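Local coordinates for protein EscN (Escherichia coli O127:H6, PDB 2OBM) that belongs to the ATP synthase alpha/beta family of P-loop proteins, carries a C-terminal domain of the type III secretion EscN kind, and holds ADP here, at residues R36-E41 and R141-F146; G58-D63 and I325-K330; E253-A258 and L320-I325. The protein carries 1 engineered substitution. All coordinates share one frame; numbering follows the deposited sequence. Where two conformers were deposited one is given.

Interaction 1 (R36-E41 and R141-F146); sequences RSLYAE and RMKAAF
Tyr39 and Phe146 lay their rings against each other in an offset stack, with centroids 4.9 Å apart. The planes diverge by only 16°, so this is a parallel-displaced pair in which rim atoms do the touching. Tyr39 CE2 stands 3.9 Å above the plane of the Phe146 ring, shifted toward its rim, and Phe146 CE1 in turn lies over one face of the tyrosine. The phenylalanine reaches this place because CG lies opposite its own carbonyl carbon (chi1 -63°), which leans the ring back along the helix toward Met142. One helical turn before Phe146, the methyl Met142 CE reaches the hydroxyl end of the tyrosine, 4.3 Å from Tyr39 OH.

Beside the stack, Leu38 is directed toward the helix. Its CB meets Phe146 CB at 4.1 Å, while CD2 rests against the backbone carbonyl of the same phenylalanine. The other methyl, CD1, touches Lys143 CG at 3.9 Å; the two side chains cross at about a right angle, and the lysine runs on extended, carrying its ammonium away from the leucine. No hydrogen bond joins the two segments, and the contact is one of shape and apolar surface.

Behind this first shell, an ST turn sets the backbone: Ser37 OG accepts from Tyr39 N at 3.1 Å, folding the chain just where the strand ends. Arg206 NH1 binds Leu38 O, and Arg36 forms a salt bridge with Asp157. The contact thus seats the turn that follows strand 34-37, itself paired antiparallel with strand 4-7, on helix 138-156. That helix also packs on strand 127-132 through Ala144 and on helix 169-182 through Ala145 and Met142, the methionine being shared with this contact.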
loop_
_atom_site.group_PDB
_atom_site.type_symbol
_atom_site.label_atom_id
_atom_site.label_comp_id
_atom_site.label_asym_id
_atom_site.label_seq_id
_atom_site.Cartn_x
_atom_site.Cartn_y
_atom_site.Cartn_z
ATOM N N ARG A 36 -8.149 23.691 -7.806
ATOM C CA ARG A 36 -9.007 22.539 -8.000
ATOM C C ARG A 36 -9.749 22.309 -6.707
ATOM O O ARG A 36 -9.159 22.438 -5.637
ATOM C CB ARG A 36 -8.201 21.292 -8.355
ATOM C CG ARG A 36 -7.816 21.176 -9.805
ATOM C CD ARG A 36 -7.548 19.728 -10.177
ATOM N NE ARG A 36 -7.074 19.605 -11.551
ATOM C CZ ARG A 36 -7.110 18.490 -12.275
ATOM N NH1 ARG A 36 -7.583 17.361 -11.766
ATOM N NH2 ARG A 36 -6.670 18.506 -13.515
ATOM N N SER A 37 -11.039 21.987 -6.806
ATOM C CA SER A 37 -11.819 21.567 -5.643
ATOM C C SER A 37 -11.298 20.258 -5.036
ATOM O O SER A 37 -10.769 19.398 -5.747
ATOM C CB SER A 37 -13.296 21.402 -6.022
ATOM O OG SER A 37 -14.033 20.795 -4.966
ATOM N N LEU A 38 -11.469 20.118 -3.725
ATOM C CA LEU A 38 -11.135 18.877 -3.000
ATOM C C LEU A 38 -12.103 17.734 -3.272
ATOM O O LEU A 38 -11.760 16.567 -3.109
ATOM C CB LEU A 38 -11.114 19.121 -1.487
ATOM C CG LEU A 38 -9.901 19.850 -0.930
ATOM C CD1 LEU A 38 -9.973 19.891 0.576
ATOM C CD2 LEU A 38 -8.645 19.160 -1.390
ATOM N N TYR A 39 -13.328 18.077 -3.651
ATOM C CA TYR A 39 -14.366 17.072 -3.841
ATOM C C TYR A 39 -14.570 16.780 -5.326
ATOM O O TYR A 39 -14.484 17.667 -6.165
ATOM C CB TYR A 39 -15.664 17.489 -3.128
ATOM C CG TYR A 39 -15.651 17.252 -1.613
ATOM C CD1 TYR A 39 -16.784 16.780 -0.949
ATOM C CD2 TYR A 39 -14.505 17.485 -0.854
ATOM C CE1 TYR A 39 -16.777 16.553 0.439
ATOM C CE2 TYR A 39 -14.486 17.258 0.523
ATOM C CZ TYR A 39 -15.626 16.794 1.163
ATOM O OH TYR A 39 -15.618 16.568 2.530
ATOM N N ALA A 40 -14.792 15.511 -5.644
ATOM C CA ALA A 40 -14.971 15.090 -7.023
ATOM C C ALA A 40 -16.162 14.157 -7.135
ATOM O O ALA A 40 -16.094 13.001 -6.709
ATOM C CB ALA A 40 -13.711 14.403 -7.543
ATOM N N GLU A 41 -17.257 14.665 -7.696
ATOM C CA GLU A 41 -18.423 13.840 -7.965
ATOM C C GLU A 41 -18.018 12.684 -8.869
ATOM O O GLU A 41 -17.082 12.812 -9.661
ATOM C CB GLU A 41 -19.550 14.677 -8.574
ATOM C CG GLU A 41 -19.081 15.996 -9.164
ATOM C CD GLU A 41 -19.922 17.169 -8.693
ATOM O OE1 GLU A 41 -19.419 18.311 -8.730
ATOM O OE2 GLU A 41 -21.079 16.948 -8.272
ATOM N N ARG A 141 -6.161 16.979 9.183
ATOM C CA ARG A 141 -5.852 15.557 9.026
ATOM C C ARG A 141 -6.880 14.841 8.151
ATOM O O ARG A 141 -6.537 13.933 7.383
ATOM C CB ARG A 141 -5.729 14.878 10.389
ATOM C CG ARG A 141 -4.427 15.234 11.104
ATOM C CD ARG A 141 -4.324 14.599 12.471
ATOM N NE ARG A 141 -5.066 15.333 13.480
ATOM C CZ ARG A 141 -6.060 14.826 14.208
ATOM N NH1 ARG A 141 -6.450 13.568 14.035
ATOM N NH2 ARG A 141 -6.666 15.577 15.120
ATOM N N MET A 142 -8.136 15.273 8.254
ATOM C CA MET A 142 -9.184 14.772 7.377
ATOM C C MET A 142 -9.007 15.214 5.916
ATOM O O MET A 142 -9.141 14.407 4.981
ATOM C CB MET A 142 -10.556 15.205 7.902
ATOM C CG MET A 142 -11.701 14.736 7.047
ATOM S SD MET A 142 -13.289 15.451 7.510
ATOM C CE MET A 142 -14.334 14.759 6.241
ATOM N N LYS A 143 -8.724 16.494 5.707
ATOM C CA LYS A 143 -8.647 17.021 4.345
ATOM C C LYS A 143 -7.468 16.459 3.577
ATOM O O LYS A 143 -7.503 16.363 2.338
ATOM C CB LYS A 143 -8.603 18.558 4.355
ATOM C CG LYS A 143 -9.973 19.210 4.439
ATOM C CD LYS A 143 -9.892 20.611 5.037
ATOM C CE LYS A 143 -11.192 21.398 4.776
ATOM N NZ LYS A 143 -11.185 22.765 5.402
ATOM N N ALA A 144 -6.431 16.069 4.313
ATOM C CA ALA A 144 -5.203 15.512 3.718
ATOM C C ALA A 144 -5.478 14.406 2.696
ATOM O O ALA A 144 -4.807 14.321 1.675
ATOM C CB ALA A 144 -4.254 15.011 4.817
ATOM N N ALA A 145 -6.465 13.562 2.977
ATOM C CA ALA A 145 -6.808 12.442 2.094
ATOM C C ALA A 145 -7.410 12.924 0.778
ATOM O O ALA A 145 -7.162 12.357 -0.279
ATOM C CB ALA A 145 -7.763 11.460 2.805
ATOM N N PHE A 146 -8.196 13.987 0.856
ATOM C CA PHE A 146 -8.775 14.627 -0.323
ATOM C C PHE A 146 -7.744 15.414 -1.115
ATOM O O PHE A 146 -7.712 15.336 -2.329
ATOM C CB PHE A 146 -9.937 15.537 0.106
ATOM C CG PHE A 146 -11.051 14.782 0.745
ATOM C CD1 PHE A 146 -12.057 14.221 -0.031
ATOM C CD2 PHE A 146 -11.065 14.575 2.116
ATOM C CE1 PHE A 146 -13.079 13.477 0.568
ATOM C CE2 PHE A 146 -12.066 13.833 2.717
ATOM C CZ PHE A 146 -13.078 13.287 1.948
#

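Interaction 2 (G58-D63 and I325-K330); sequences GVRAID and IQQSTK. With ADP (adenosine-5'-diphosphate), chain C.
Gln327 OE1 is gripped by two donors, the backbone N of Arg60 at 2.7 Å and a water. The first bond is nearly straight (169° at the hydrogen) and meets a lone pair in the carbonyl plane. In this protein of the P-loop NTPase clan, the glutamine amide is thereby set at the N-terminal end of helix 60-65, whose N-cap position is held by Val59. The water serves the next amide, accepting from Ala61 N at 3.0 Å and donating to both Ile325 O and Gln327 OE1. Arg60 N is thus met directly by OE1 and Ala61 N through the water; the helix end would probably polarise that glutamine oxygen.

The other end of the same amide is used as well: Gln327 NE2 donates to Gly58 O at 3.0 Å, which fixes the rotation of the group. An extended chain with CG opposite the backbone N (chi1 180°) carries the amide this far from the loop. Arg60 then covers it. Its guanidinium lies flat over the amide, the planes 12° apart, with Gln327 CD 4.0 Å from the guanidinium plane and above its centre. From that position Arg60 NH2 donates to Gln326 O at 2.8 Å, somewhat tilted from the guanidinium plane, while NE bonds to Phe324 O at the end of helix 310-325.

Asp63 steadies the turn before the helix, its OD2 accepting from Gly58 N on the syn side. The contact joins helix 60-65 of the nucleotide-binding domain to the loop after helix 310-325 in the C-terminal domain. Met90 of helix 84-94 packs against the Gln327 side chain, and the backbone of this residue serves the nucleotide: Gln327 O accepts from ADP N6 at 3.0 Å.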
loop_
_atom_site.group_PDB
_atom_site.type_symbol
_atom_site.label_atom_id
_atom_site.label_comp_id
_atom_site.label_asym_id
_atom_site.label_seq_id
_atom_site.Cartn_x
_atom_site.Cartn_y
_atom_site.Cartn_z
ATOM N N GLY A 58 8.111 -3.747 -7.341
ATOM C CA GLY A 58 9.514 -4.058 -7.163
ATOM C C GLY A 58 9.755 -4.871 -5.914
ATOM O O GLY A 58 10.898 -5.073 -5.512
ATOM N N VAL A 59 8.671 -5.336 -5.298
ATOM C CA VAL A 59 8.729 -6.227 -4.153
ATOM C C VAL A 59 8.412 -7.624 -4.654
ATOM O O VAL A 59 7.314 -7.850 -5.156
ATOM C CB VAL A 59 7.673 -5.820 -3.088
ATOM C CG1 VAL A 59 7.629 -6.836 -1.925
ATOM C CG2 VAL A 59 7.970 -4.428 -2.571
ATOM N N ARG A 60 9.365 -8.559 -4.528
ATOM C CA ARG A 60 9.215 -9.899 -5.133
ATOM C C ARG A 60 7.953 -10.656 -4.716
ATOM O O ARG A 60 7.221 -11.147 -5.569
ATOM C CB ARG A 60 10.461 -10.779 -4.890
ATOM C CG ARG A 60 11.694 -10.316 -5.668
ATOM C CD ARG A 60 12.875 -11.275 -5.550
ATOM N NE ARG A 60 13.356 -11.406 -4.184
ATOM C CZ ARG A 60 14.414 -10.786 -3.690
ATOM N NH1 ARG A 60 15.133 -9.957 -4.444
ATOM N NH2 ARG A 60 14.757 -10.998 -2.428
ATOM N N ALA A 61 7.716 -10.753 -3.408
ATOM C CA ALA A 61 6.561 -11.470 -2.857
ATOM C C ALA A 61 5.278 -10.999 -3.492
ATOM O O ALA A 61 4.390 -11.796 -3.761
ATOM C CB ALA A 61 6.487 -11.294 -1.338
ATOM N N ILE A 62 5.176 -9.699 -3.744
ATOM C CA ILE A 62 3.938 -9.143 -4.282
ATOM C C ILE A 62 3.866 -9.227 -5.795
ATOM O O ILE A 62 2.874 -9.697 -6.356
ATOM C CB ILE A 62 3.719 -7.664 -3.853
ATOM C CG1 ILE A 62 3.672 -7.536 -2.325
ATOM C CG2 ILE A 62 2.438 -7.142 -4.474
ATOM C CD1 ILE A 62 3.808 -6.067 -1.805
ATOM N N ASP A 63 4.901 -8.733 -6.465
ATOM C CA ASP A 63 4.925 -8.769 -7.914
ATOM C C ASP A 63 4.848 -10.232 -8.395
ATOM O O ASP A 63 4.169 -10.553 -9.392
ATOM C CB ASP A 63 6.196 -8.091 -8.436
ATOM C CG ASP A 63 6.204 -6.587 -8.223
ATOM O OD1 ASP A 63 5.164 -5.950 -7.917
ATOM O OD2 ASP A 63 7.291 -6.019 -8.392
ATOM N N ILE A 325 10.832 -14.549 -1.251
ATOM C CA ILE A 325 9.820 -13.721 -0.570
ATOM C C ILE A 325 10.382 -12.705 0.419
ATOM O O ILE A 325 9.872 -11.589 0.501
ATOM C CB ILE A 325 8.718 -14.538 0.126
ATOM C CG1 ILE A 325 9.317 -15.483 1.177
ATOM C CG2 ILE A 325 7.839 -15.225 -0.913
ATOM C CD1 ILE A 325 8.280 -16.410 1.856
ATOM N N GLN A 326 11.424 -13.084 1.160
ATOM C CA GLN A 326 12.156 -12.127 1.979
ATOM C C GLN A 326 13.007 -11.216 1.076
ATOM O O GLN A 326 13.514 -11.649 0.039
ATOM C CB GLN A 326 12.997 -12.835 3.041
ATOM C CG GLN A 326 12.199 -13.803 3.904
ATOM C CD GLN A 326 13.032 -14.456 5.003
ATOM O OE1 GLN A 326 12.737 -15.571 5.445
ATOM N NE2 GLN A 326 14.066 -13.764 5.453
ATOM N N GLN A 327 13.135 -9.946 1.451
ATOM C CA GLN A 327 13.784 -8.973 0.584
ATOM C C GLN A 327 14.204 -7.748 1.385
ATOM O O GLN A 327 13.368 -7.074 1.986
ATOM C CB GLN A 327 12.830 -8.575 -0.542
ATOM C CG GLN A 327 13.369 -7.574 -1.532
ATOM C CD GLN A 327 12.464 -7.417 -2.747
ATOM O OE1 GLN A 327 11.439 -8.087 -2.865
ATOM N NE2 GLN A 327 12.829 -6.514 -3.644
ATOM N N SER A 328 15.498 -7.452 1.403
ATOM C CA SER A 328 15.972 -6.309 2.170
ATOM C C SER A 328 15.740 -4.978 1.459
ATOM O O SER A 328 15.500 -4.932 0.261
ATOM C CB SER A 328 17.438 -6.484 2.606
ATOM O OG SER A 328 18.281 -6.804 1.519
ATOM N N THR A 329 15.813 -3.905 2.235
ATOM C CA THR A 329 15.412 -2.564 1.814
ATOM C C THR A 329 16.129 -2.048 0.564
ATOM O O THR A 329 15.565 -1.268 -0.196
ATOM C CB THR A 329 15.597 -1.552 2.975
ATOM O OG1 THR A 329 15.204 -2.158 4.221
ATOM C CG2 THR A 329 14.761 -0.310 2.741
ATOM N N LYS A 330 17.368 -2.472 0.351
ATOM C CA LYS A 330 18.108 -2.047 -0.823
ATOM C C LYS A 330 18.490 -3.274 -1.643
ATOM O O LYS A 330 19.684 -3.534 -1.873
ATOM C CB LYS A 330 19.372 -1.259 -0.439
ATOM C CG LYS A 330 19.213 -0.197 0.660
ATOM C CD LYS A 330 19.633 -0.742 2.042
ATOM C CE LYS A 330 21.126 -1.123 2.120
ATOM N NZ LYS A 330 21.481 -1.933 3.360
HETATM P PB ADP C . 7.343 0.053 11.454
HETATM O O1B ADP C . 7.134 -0.239 12.926
HETATM O O2B ADP C . 6.217 -0.174 10.471
HETATM O O3B ADP C . 7.798 1.596 11.316
HETATM P PA ADP C . 9.833 -0.214 10.078
HETATM O O1A ADP C . 9.351 -0.102 8.655
HETATM O O2A ADP C . 10.460 0.986 10.749
HETATM O O3A ADP C . 8.639 -0.797 10.998
HETATM O "O5'" ADP C . 10.886 -1.426 10.163
HETATM C "C5'" ADP C . 11.199 -1.997 11.433
HETATM C "C4'" ADP C . 12.689 -2.300 11.501
HETATM O "O4'" ADP C . 12.890 -3.680 11.192
HETATM C "C3'" ADP C . 13.492 -1.500 10.483
HETATM O "O3'" ADP C . 14.125 -0.360 11.072
HETATM C "C2'" ADP C . 14.505 -2.486 9.936
HETATM O "O2'" ADP C . 15.742 -2.461 10.660
HETATM C "C1'" ADP C . 13.830 -3.832 10.121
HETATM N N9 ADP C . 13.154 -4.165 8.839
HETATM C C8 ADP C . 11.834 -4.094 8.575
HETATM N N7 ADP C . 11.579 -4.467 7.296
HETATM C C5 ADP C . 12.755 -4.780 6.714
HETATM C C6 ADP C . 13.209 -5.246 5.378
HETATM N N6 ADP C . 12.342 -5.462 4.359
HETATM N N1 ADP C . 14.531 -5.452 5.206
HETATM C C2 ADP C . 15.421 -5.243 6.194
HETATM N N3 ADP C . 15.079 -4.822 7.425
HETATM C C4 ADP C . 13.786 -4.576 7.741
HETATM O O HOH W 1 9.554 -9.590 -1.380
#

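Interaction 3 (E253-A258 and L320-I325); sequences ENHFPA and LIQNFI. With ADP (adenosine-5'-diphosphate), chain C.
His255 and Ile325 bury the most surface here, meeting where the imidazole edge faces the isoleucine tip: His255 CE1 lies 3.5 Å from Ile325 CD1, which sits near the ring plane. The setting is a loop of the P-loop NTPase fold, entered through a Schellman motif in which Asn254, at positive phi, closes helix 248-252. Beyond it His255 turns toward helix 310-325 and Phe256 turns away, so that successive residues serve opposite sides of one strip of backbone.

The histidine CG is opposite its backbone N (chi1 172°), which carries the ring toward the helix. Ile325 answers with an unusual rotamer, CG1 lying between its own N and carbonyl carbon (chi1 59°), and the branch it carries runs past CE1 and NE2. One helical turn earlier, Gln322 bends at chi2 and brings its amide up to the ring, NE2 coming 3.4 Å from His255 ND1. The amide and imidazole planes are steeply inclined, 61° apart, and the two side chains cross at about a right angle. Gln322 NE2 also has a weak hydrogen bond to Gln326 OE1. Ile288 of helix 275-289 packs on Ile325 as well.

On the other side of the loop, the Phe256 ring takes the adenine over one face, with ADP C8 3.5 Å above its centre. The contact thus ties the loop after helix 248-252, in the nucleotide-binding domain, to the last turn of helix 310-325 in the C-terminal domain, beside the adenine. A cis peptide bond follows Phe256, and Pro257 CD comes to 3.7 Å from Ile325 O. The same carbonyl accepts from a water at 2.9 Å, and that water donates also to Pro257 O, at 2.7 Å.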
loop_
_atom_site.group_PDB
_atom_site.type_symbol
_atom_site.label_atom_id
_atom_site.label_comp_id
_atom_site.label_asym_id
_atom_site.label_seq_id
_atom_site.Cartn_x
_atom_site.Cartn_y
_atom_site.Cartn_z
ATOM N N GLU A 253 10.050 -13.351 13.313
ATOM C CA GLU A 253 11.047 -14.230 12.708
ATOM C C GLU A 253 12.082 -13.405 11.953
ATOM O O GLU A 253 12.966 -13.955 11.316
ATOM C CB GLU A 253 10.395 -15.219 11.727
ATOM C CG GLU A 253 9.496 -16.292 12.340
ATOM C CD GLU A 253 8.824 -17.166 11.282
ATOM O OE1 GLU A 253 9.525 -17.668 10.380
ATOM O OE2 GLU A 253 7.591 -17.362 11.350
ATOM N N ASN A 254 11.963 -12.085 12.006
ATOM C CA ASN A 254 12.830 -11.230 11.188
ATOM C C ASN A 254 12.668 -11.548 9.700
ATOM O O ASN A 254 13.566 -11.332 8.870
ATOM C CB ASN A 254 14.292 -11.350 11.637
ATOM C CG ASN A 254 14.557 -10.579 12.892
ATOM O OD1 ASN A 254 14.113 -9.444 13.024
ATOM N ND2 ASN A 254 15.255 -11.193 13.838
ATOM N N HIS A 255 11.495 -12.072 9.381
ATOM C CA HIS A 255 11.098 -12.326 8.014
ATOM C C HIS A 255 10.444 -11.055 7.446
ATOM O O HIS A 255 9.319 -10.699 7.802
ATOM C CB HIS A 255 10.171 -13.542 8.012
ATOM C CG HIS A 255 9.524 -13.827 6.700
ATOM N ND1 HIS A 255 9.405 -15.105 6.199
ATOM C CD2 HIS A 255 8.903 -13.013 5.811
ATOM C CE1 HIS A 255 8.754 -15.066 5.051
ATOM N NE2 HIS A 255 8.446 -13.807 4.788
ATOM N N PHE A 256 11.178 -10.360 6.575
ATOM C CA PHE A 256 10.725 -9.098 5.998
ATOM C C PHE A 256 10.862 -9.085 4.483
ATOM O O PHE A 256 11.845 -9.583 3.959
ATOM C CB PHE A 256 11.502 -7.908 6.587
ATOM C CG PHE A 256 11.213 -7.659 8.046
ATOM C CD1 PHE A 256 9.928 -7.291 8.460
ATOM C CD2 PHE A 256 12.212 -7.805 9.001
ATOM C CE1 PHE A 256 9.644 -7.076 9.790
ATOM C CE2 PHE A 256 11.939 -7.591 10.347
ATOM C CZ PHE A 256 10.658 -7.225 10.745
ATOM N N PRO A 257 9.865 -8.509 3.774
ATOM C CA PRO A 257 8.609 -7.983 4.321
ATOM C C PRO A 257 7.781 -9.076 4.980
ATOM O O PRO A 257 7.763 -10.206 4.504
ATOM C CB PRO A 257 7.863 -7.475 3.079
ATOM C CG PRO A 257 8.895 -7.320 2.035
ATOM C CD PRO A 257 9.958 -8.316 2.314
ATOM N N ALA A 258 7.073 -8.722 6.046
ATOM C CA ALA A 258 6.376 -9.687 6.882
ATOM C C ALA A 258 5.022 -10.095 6.315
ATOM O O ALA A 258 4.055 -10.235 7.060
ATOM C CB ALA A 258 6.212 -9.116 8.296
ATOM N N LEU A 320 15.481 -21.212 -1.358
ATOM C CA LEU A 320 15.142 -20.466 -2.582
ATOM C C LEU A 320 13.869 -19.642 -2.401
ATOM O O LEU A 320 13.810 -18.466 -2.770
ATOM C CB LEU A 320 14.968 -21.418 -3.779
ATOM C CG LEU A 320 16.190 -22.126 -4.394
ATOM C CD1 LEU A 320 15.747 -23.046 -5.521
ATOM C CD2 LEU A 320 17.195 -21.127 -4.912
ATOM N N ILE A 321 12.859 -20.284 -1.832
ATOM C CA ILE A 321 11.581 -19.658 -1.538
ATOM C C ILE A 321 11.696 -18.504 -0.539
ATOM O O ILE A 321 11.204 -17.408 -0.800
ATOM C CB ILE A 321 10.562 -20.703 -1.081
ATOM C CG1 ILE A 321 10.118 -21.511 -2.301
ATOM C CG2 ILE A 321 9.377 -20.032 -0.418
ATOM C CD1 ILE A 321 9.167 -22.613 -2.013
ATOM N N GLN A 322 12.382 -18.746 0.571
ATOM C CA GLN A 322 12.583 -17.740 1.606
ATOM C C GLN A 322 13.434 -16.560 1.147
ATOM O O GLN A 322 13.230 -15.433 1.600
ATOM C CB GLN A 322 13.192 -18.370 2.866
ATOM C CG GLN A 322 12.281 -19.391 3.534
ATOM C CD GLN A 322 10.974 -18.777 4.002
ATOM O OE1 GLN A 322 9.886 -19.177 3.568
ATOM N NE2 GLN A 322 11.073 -17.793 4.875
ATOM N N ASN A 323 14.405 -16.831 0.281
ATOM C CA ASN A 323 15.252 -15.790 -0.290
ATOM C C ASN A 323 14.516 -15.007 -1.377
ATOM O O ASN A 323 14.886 -13.887 -1.681
ATOM C CB ASN A 323 16.535 -16.387 -0.887
ATOM C CG ASN A 323 17.554 -16.781 0.172
ATOM O OD1 ASN A 323 17.697 -16.126 1.211
ATOM N ND2 ASN A 323 18.277 -17.857 -0.097
ATOM N N PHE A 324 13.497 -15.625 -1.971
ATOM C CA PHE A 324 12.612 -14.950 -2.916
ATOM C C PHE A 324 11.613 -14.023 -2.189
ATOM O O PHE A 324 11.579 -12.835 -2.461
ATOM C CB PHE A 324 11.901 -15.978 -3.802
ATOM C CG PHE A 324 10.875 -15.385 -4.759
ATOM C CD1 PHE A 324 11.274 -14.728 -5.914
ATOM C CD2 PHE A 324 9.512 -15.528 -4.519
ATOM C CE1 PHE A 324 10.351 -14.207 -6.790
ATOM C CE2 PHE A 324 8.574 -14.992 -5.404
ATOM C CZ PHE A 324 8.997 -14.347 -6.541
ATOM N N ILE A 325 10.832 -14.549 -1.251
ATOM C CA ILE A 325 9.820 -13.721 -0.570
ATOM C C ILE A 325 10.382 -12.705 0.419
ATOM O O ILE A 325 9.872 -11.589 0.501
ATOM C CB ILE A 325 8.718 -14.538 0.126
ATOM C CG1 ILE A 325 9.317 -15.483 1.177
ATOM C CG2 ILE A 325 7.839 -15.225 -0.913
ATOM C CD1 ILE A 325 8.280 -16.410 1.856
HETATM P PB ADP C . 7.343 0.053 11.454
HETATM O O1B ADP C . 7.134 -0.239 12.926
HETATM O O2B ADP C . 6.217 -0.174 10.471
HETATM O O3B ADP C . 7.798 1.596 11.316
HETATM P PA ADP C . 9.833 -0.214 10.078
HETATM O O1A ADP C . 9.351 -0.102 8.655
HETATM O O2A ADP C . 10.460 0.986 10.749
HETATM O O3A ADP C . 8.639 -0.797 10.998
HETATM O "O5'" ADP C . 10.886 -1.426 10.163
HETATM C "C5'" ADP C . 11.199 -1.997 11.433
HETATM C "C4'" ADP C . 12.689 -2.300 11.501
HETATM O "O4'" ADP C . 12.890 -3.680 11.192
HETATM C "C3'" ADP C . 13.492 -1.500 10.483
HETATM O "O3'" ADP C . 14.125 -0.360 11.072
HETATM C "C2'" ADP C . 14.505 -2.486 9.936
HETATM O "O2'" ADP C . 15.742 -2.461 10.660
HETATM C "C1'" ADP C . 13.830 -3.832 10.121
HETATM N N9 ADP C . 13.154 -4.165 8.839
HETATM C C8 ADP C . 11.834 -4.094 8.575
HETATM N N7 ADP C . 11.579 -4.467 7.296
HETATM C C5 ADP C . 12.755 -4.780 6.714
HETATM C C6 ADP C . 13.209 -5.246 5.378
HETATM N N6 ADP C . 12.342 -5.462 4.359
HETATM N N1 ADP C . 14.531 -5.452 5.206
HETATM C C2 ADP C . 15.421 -5.243 6.194
HETATM N N3 ADP C . 15.079 -4.822 7.425
HETATM C C4 ADP C . 13.786 -4.576 7.741
HETATM O O HOH W 2 7.419 -11.267 2.012
#

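Interaction 1 lies on the opposite side of the chain's centre from the other two, its nearest atoms about 21 Å from interaction 2 and about 25 Å from interaction 3. It is partly buried, has no hydrogen bond across it, and relies on stacked rings and aliphatic carbon. Interactions 2 and 3 are buried neighbours, with centres 8 Å apart, sharing Ile325 at the end of helix 310-325 and both touching ADP. Hydrogen bonds and a bridging water dominate interaction 2, whereas interaction 3 combines van der Waals contact with one water bridge. A probable backbone bond from Gln327 N to Phe256 O ties the pair together beside the adenine.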